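Local coordinates for UTP--glucose-1-phosphate uridylyltransferase (Acinetobacter baumannii, PDB 6IKX) that catalyses the transfer of a uridylyl group from UTP to alpha-D-glucose 1-phosphate, giving UDP-glucose and diphosphate, at the interface of chains A and B. Sequence-based numbering; all coordinates share one arbitrary frame. Chains: chain A/B, UTP--glucose-1-phosphate uridylyltransferase.

Contact 1: the interface of chains A and B. Residues chain A 17-19, 261; chain B 32-33, 84, 87-88.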
# COMPACT_ATOMS: atom_id res chain seq x y z
N LEU A 17 6.93 19.60 -2.84
CA LEU A 17 6.74 18.53 -3.79
C LEU A 17 7.61 17.35 -4.03
O LEU A 17 7.04 16.29 -4.22
CB LEU A 17 6.21 18.99 -5.12
CG LEU A 17 5.40 17.85 -5.70
CD1 LEU A 17 4.53 17.16 -4.68
CD2 LEU A 17 4.52 18.37 -6.79
N PRO A 18 8.92 17.47 -4.09
CA PRO A 18 9.70 16.25 -4.28
C PRO A 18 9.44 15.35 -3.05
O PRO A 18 9.07 14.22 -3.20
CB PRO A 18 11.13 16.73 -4.45
CG PRO A 18 11.11 18.17 -4.27
CD PRO A 18 9.73 18.69 -4.12
N ALA A 19 9.50 15.92 -1.85
CA ALA A 19 9.36 15.20 -0.56
C ALA A 19 8.02 14.47 -0.44
O ALA A 19 8.05 13.38 0.09
CB ALA A 19 9.54 16.12 0.62
N LYS A 261 8.32 24.71 2.01
CA LYS A 261 9.74 24.29 2.21
C LYS A 261 10.52 25.20 3.19
O LYS A 261 11.31 24.66 4.01
CB LYS A 261 10.44 24.17 0.85
CG LYS A 261 9.92 23.05 -0.05
CD LYS A 261 10.57 22.96 -1.42
CE LYS A 261 9.95 21.88 -2.29
NZ LYS A 261 10.68 21.68 -3.58
N ASP B 32 14.23 18.72 1.24
CA ASP B 32 13.00 18.75 0.39
C ASP B 32 12.78 17.45 -0.39
O ASP B 32 11.85 17.40 -1.20
CB ASP B 32 13.09 19.90 -0.62
CG ASP B 32 14.28 19.81 -1.58
OD1 ASP B 32 15.18 18.97 -1.38
OD2 ASP B 32 14.31 20.60 -2.53
N ARG B 33 13.59 16.43 -0.18
CA ARG B 33 13.52 15.17 -0.98
C ARG B 33 13.91 14.01 -0.06
O ARG B 33 14.59 14.20 0.96
CB ARG B 33 14.38 15.32 -2.25
CG ARG B 33 15.84 15.68 -1.99
CD ARG B 33 16.62 16.28 -3.16
NE ARG B 33 16.13 17.60 -3.58
CZ ARG B 33 15.44 17.84 -4.70
NH1 ARG B 33 15.17 16.88 -5.55
NH2 ARG B 33 15.00 19.05 -4.96
N LEU B 84 7.18 22.50 -10.86
CA LEU B 84 6.97 21.41 -9.90
C LEU B 84 6.90 20.09 -10.65
O LEU B 84 7.46 19.11 -10.15
CB LEU B 84 5.65 21.63 -9.15
CG LEU B 84 5.68 22.70 -8.07
CD1 LEU B 84 4.26 22.91 -7.54
CD2 LEU B 84 6.65 22.33 -6.96
N GLU B 87 10.27 18.64 -11.45
CA GLU B 87 10.85 18.08 -10.19
C GLU B 87 10.40 16.63 -9.91
O GLU B 87 11.16 15.94 -9.20
CB GLU B 87 10.45 18.99 -9.04
CG GLU B 87 11.24 18.72 -7.78
CD GLU B 87 12.42 19.64 -7.56
OE1 GLU B 87 12.20 20.87 -7.45
OE2 GLU B 87 13.57 19.11 -7.48
N ILE B 88 9.24 16.16 -10.37
CA ILE B 88 8.74 14.78 -10.06
C ILE B 88 8.74 13.84 -11.28
O ILE B 88 8.54 12.65 -11.08
CB ILE B 88 7.36 14.78 -9.38
CG1 ILE B 88 6.25 15.40 -10.25
CG2 ILE B 88 7.48 15.48 -8.04
CD1 ILE B 88 4.84 14.92 -9.93
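A:Leu17, A:Pro18 and A:Ala19 belong to the glycine-rich nucleotidyltransferase signature loop, and here they press on B:Asp32 and on helix 82-89 of chain B. The ring of A:Pro18 is the wedge. CG of A:Pro18 lies 3.6 Å from CG of B:Glu87, and the two side chains cross obliquely. CG of A:Pro18 also lies 3.2 Å from the backbone O of B:Asp32. The N of A:Ala19 is near that carbonyl too, but its N-H points elsewhere, so the approach is not a hydrogen bond. Beside the proline, A:Leu17 meets B:Leu84 at about a right angle, CB of A:Leu17 to CD2 of B:Leu84 at 3.8 Å. CG of A:Leu17 rests 3.9 Å from CG2 of B:Ile88.

B:Arg33 organises the polar flank within chain B. It grips the carboxylate of B:Asp32 side-on with NE and NH2, one oxygen each. Both bonds are bent and tilted from the guanidinium plane; NE of B:Arg33 to OD1 of B:Asp32 is 2.8 Å. NH2 of B:Arg33 also bonds OE2 of B:Glu87 at 2.9 Å, nearly straight (166° at H) and in the guanidinium plane. B:Glu87 turns at its second torsion (chi2 97°), which brings its carboxylate back toward the arginine while CG stays against the proline. A:Lys261 stretches out beyond CG and sets NZ of A:Lys261 3.9 Å from OD2 of B:Asp32, a long salt bridge.

A:Leu17 to A:Ala19 sit in the loop between strand 4-8 and the short 3-10 helix of residues 25-27. A:Lys261 starts helix 261-273. B:Asp32 lies in the turn between the short strands 29-30 and 33-34.

Contact 2: the interface of chains A and B. Residues chain A 64-65, 67, 69, 72, 88, 91; chain B 17-18, 21-22.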
# COMPACT_ATOMS: atom_id res chain seq x y z
N ASN A 64 -1.21 4.18 9.67
CA ASN A 64 -0.29 3.10 10.12
C ASN A 64 0.57 3.65 11.27
O ASN A 64 0.85 2.89 12.22
CB ASN A 64 0.47 2.50 8.94
CG ASN A 64 -0.43 1.66 8.06
OD1 ASN A 64 -1.46 1.17 8.51
ND2 ASN A 64 -0.03 1.46 6.81
N TYR A 65 0.87 4.94 11.26
CA TYR A 65 1.66 5.62 12.30
C TYR A 65 0.95 5.48 13.66
O TYR A 65 1.68 5.42 14.69
CB TYR A 65 1.99 7.05 11.88
CG TYR A 65 3.04 7.69 12.77
CD1 TYR A 65 4.37 7.34 12.66
CD2 TYR A 65 2.67 8.53 13.82
CE1 TYR A 65 5.32 7.84 13.53
CE2 TYR A 65 3.60 9.05 14.70
CZ TYR A 65 4.93 8.70 14.54
OH TYR A 65 5.85 9.22 15.37
N ASP A 67 -1.33 3.08 14.54
CA ASP A 67 -1.65 1.64 14.69
C ASP A 67 -0.39 0.87 15.16
O ASP A 67 0.71 1.43 15.18
CB ASP A 67 -2.15 1.01 13.39
CG ASP A 67 -3.02 -0.22 13.62
OD1 ASP A 67 -3.10 -0.65 14.78
OD2 ASP A 67 -3.56 -0.80 12.64
N ASN A 69 2.37 -2.27 14.68
CA ASN A 69 3.09 -2.90 13.56
C ASN A 69 3.74 -4.20 14.09
O ASN A 69 4.71 -4.13 14.85
CB ASN A 69 4.04 -1.87 12.96
CG ASN A 69 4.94 -2.45 11.90
OD1 ASN A 69 5.65 -1.70 11.23
ND2 ASN A 69 4.90 -3.76 11.73
N LEU A 72 7.50 -4.81 13.14
CA LEU A 72 8.46 -3.79 13.62
C LEU A 72 8.79 -4.10 15.09
O LEU A 72 9.96 -4.02 15.48
CB LEU A 72 7.87 -2.39 13.49
CG LEU A 72 8.78 -1.30 14.04
CD1 LEU A 72 10.15 -1.38 13.34
CD2 LEU A 72 8.15 0.08 13.89
N ILE A 88 7.12 3.52 20.70
CA ILE A 88 6.43 3.40 19.38
C ILE A 88 5.12 2.61 19.53
O ILE A 88 4.35 2.53 18.56
CB ILE A 88 7.38 2.83 18.29
CG1 ILE A 88 7.76 1.37 18.52
CG2 ILE A 88 8.61 3.71 18.14
CD1 ILE A 88 7.14 0.40 17.54
N ILE A 91 2.08 5.89 21.05
CA ILE A 91 2.19 7.24 20.44
C ILE A 91 0.99 8.07 20.91
O ILE A 91 1.18 9.25 21.23
CB ILE A 91 2.30 7.12 18.91
CG1 ILE A 91 3.62 6.43 18.52
CG2 ILE A 91 2.16 8.48 18.26
CD1 ILE A 91 3.72 6.08 17.05
N LEU B 17 14.01 5.35 14.33
CA LEU B 17 12.74 4.74 14.51
C LEU B 17 11.46 5.42 14.49
O LEU B 17 10.58 4.88 13.84
CB LEU B 17 12.72 3.80 15.67
CG LEU B 17 11.67 2.83 15.23
CD1 LEU B 17 12.06 1.43 15.59
CD2 LEU B 17 10.40 3.20 15.94
N PRO B 18 11.26 6.50 15.24
CA PRO B 18 9.94 7.13 15.19
C PRO B 18 9.68 7.56 13.75
O PRO B 18 8.71 7.18 13.16
CB PRO B 18 10.04 8.29 16.16
CG PRO B 18 11.41 8.24 16.71
CD PRO B 18 12.25 7.28 15.96
N LYS B 21 8.81 4.73 11.28
CA LYS B 21 7.86 3.71 11.76
C LYS B 21 6.94 3.28 10.62
O LYS B 21 6.68 2.10 10.57
CB LYS B 21 7.02 4.23 12.93
CG LYS B 21 6.00 3.22 13.46
CD LYS B 21 5.62 3.51 14.88
CE LYS B 21 4.14 3.73 15.07
NZ LYS B 21 3.39 2.55 14.62
N SER B 22 6.43 4.20 9.81
CA SER B 22 5.29 3.99 8.88
C SER B 22 5.69 4.31 7.44
O SER B 22 4.87 4.03 6.51
CB SER B 22 4.14 4.85 9.29
OG SER B 22 3.80 4.52 10.62
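The end of helix 60-65 of chain A, the loop after it, helix 70-78 and the stretch around A:Ile88 and A:Ile91 receive the 17-22 loop of chain B. B:Lys21 reaches deep into chain A's side and loses the most surface of the patch, 108 Å². Bends at chi3 (123°) and chi4 (58°) turn its tip to the carbonyl of A:Asp67. The side-chain amine NZ of B:Lys21 gives a 3.0 Å hydrogen bond to the backbone O of A:Asp67, nearly along the C=O axis (168°). The carbonyl O of A:Tyr65 is also near NZ.

The aliphatic part of B:Lys21 passes between apolar groups. CD2 of A:Leu72 touches CG of B:Lys21 at 3.8 Å, the two side chains crossing at about a right angle. CB of A:Ile88 lies 3.9 Å from CD of B:Lys21. CE1 of A:Tyr65 is 4.0 Å from CB of B:Lys21. The tyrosine ring carries CD1 of A:Ile91 over one face, toward the rim. At the ring edge, in plane, the backbone O of B:Pro18 comes 3.5 Å from CE1 of A:Tyr65.

OG of B:Ser22 lies 3.0 Å from the backbone N of A:Tyr65. The N-H points elsewhere, so this is no hydrogen bond. OG sits so near the tyrosine CA that its placement is doubtful. B:Leu17 meets A:Leu72 tip to tip, CD1 of B:Leu17 to CD1 of A:Leu72 at 4.1 Å. The fit of B:Leu17 against A:Ile88 is modelled too tightly, so its detail is doubtful.

On chain B the contact lies on the loop between strand 4-8 and the short 3-10 helix of residues 25-27. On chain A it lies in the mostly helical region between strands 50-55 and 97-102.

The centres of the C-alpha atoms of contact 1 and contact 2 lie about 24 Å apart in one two-fold symmetric interface. They are related through the 17-22 loop: chain A gives 17 to 19 in contact 1, and chain B gives 17, 18, 21 and 22 in contact 2. Positions 17, 18 and 88 occur in both, with the chains exchanged. Each loop therefore packs against the other subunit's helical region. The loop lies between the UTP-binding residues 10 to 15 and Lys25, so pairing could influence the nucleotide site. The deposited assembly holds four copies; the structure alone does not show which pairing exists in solution.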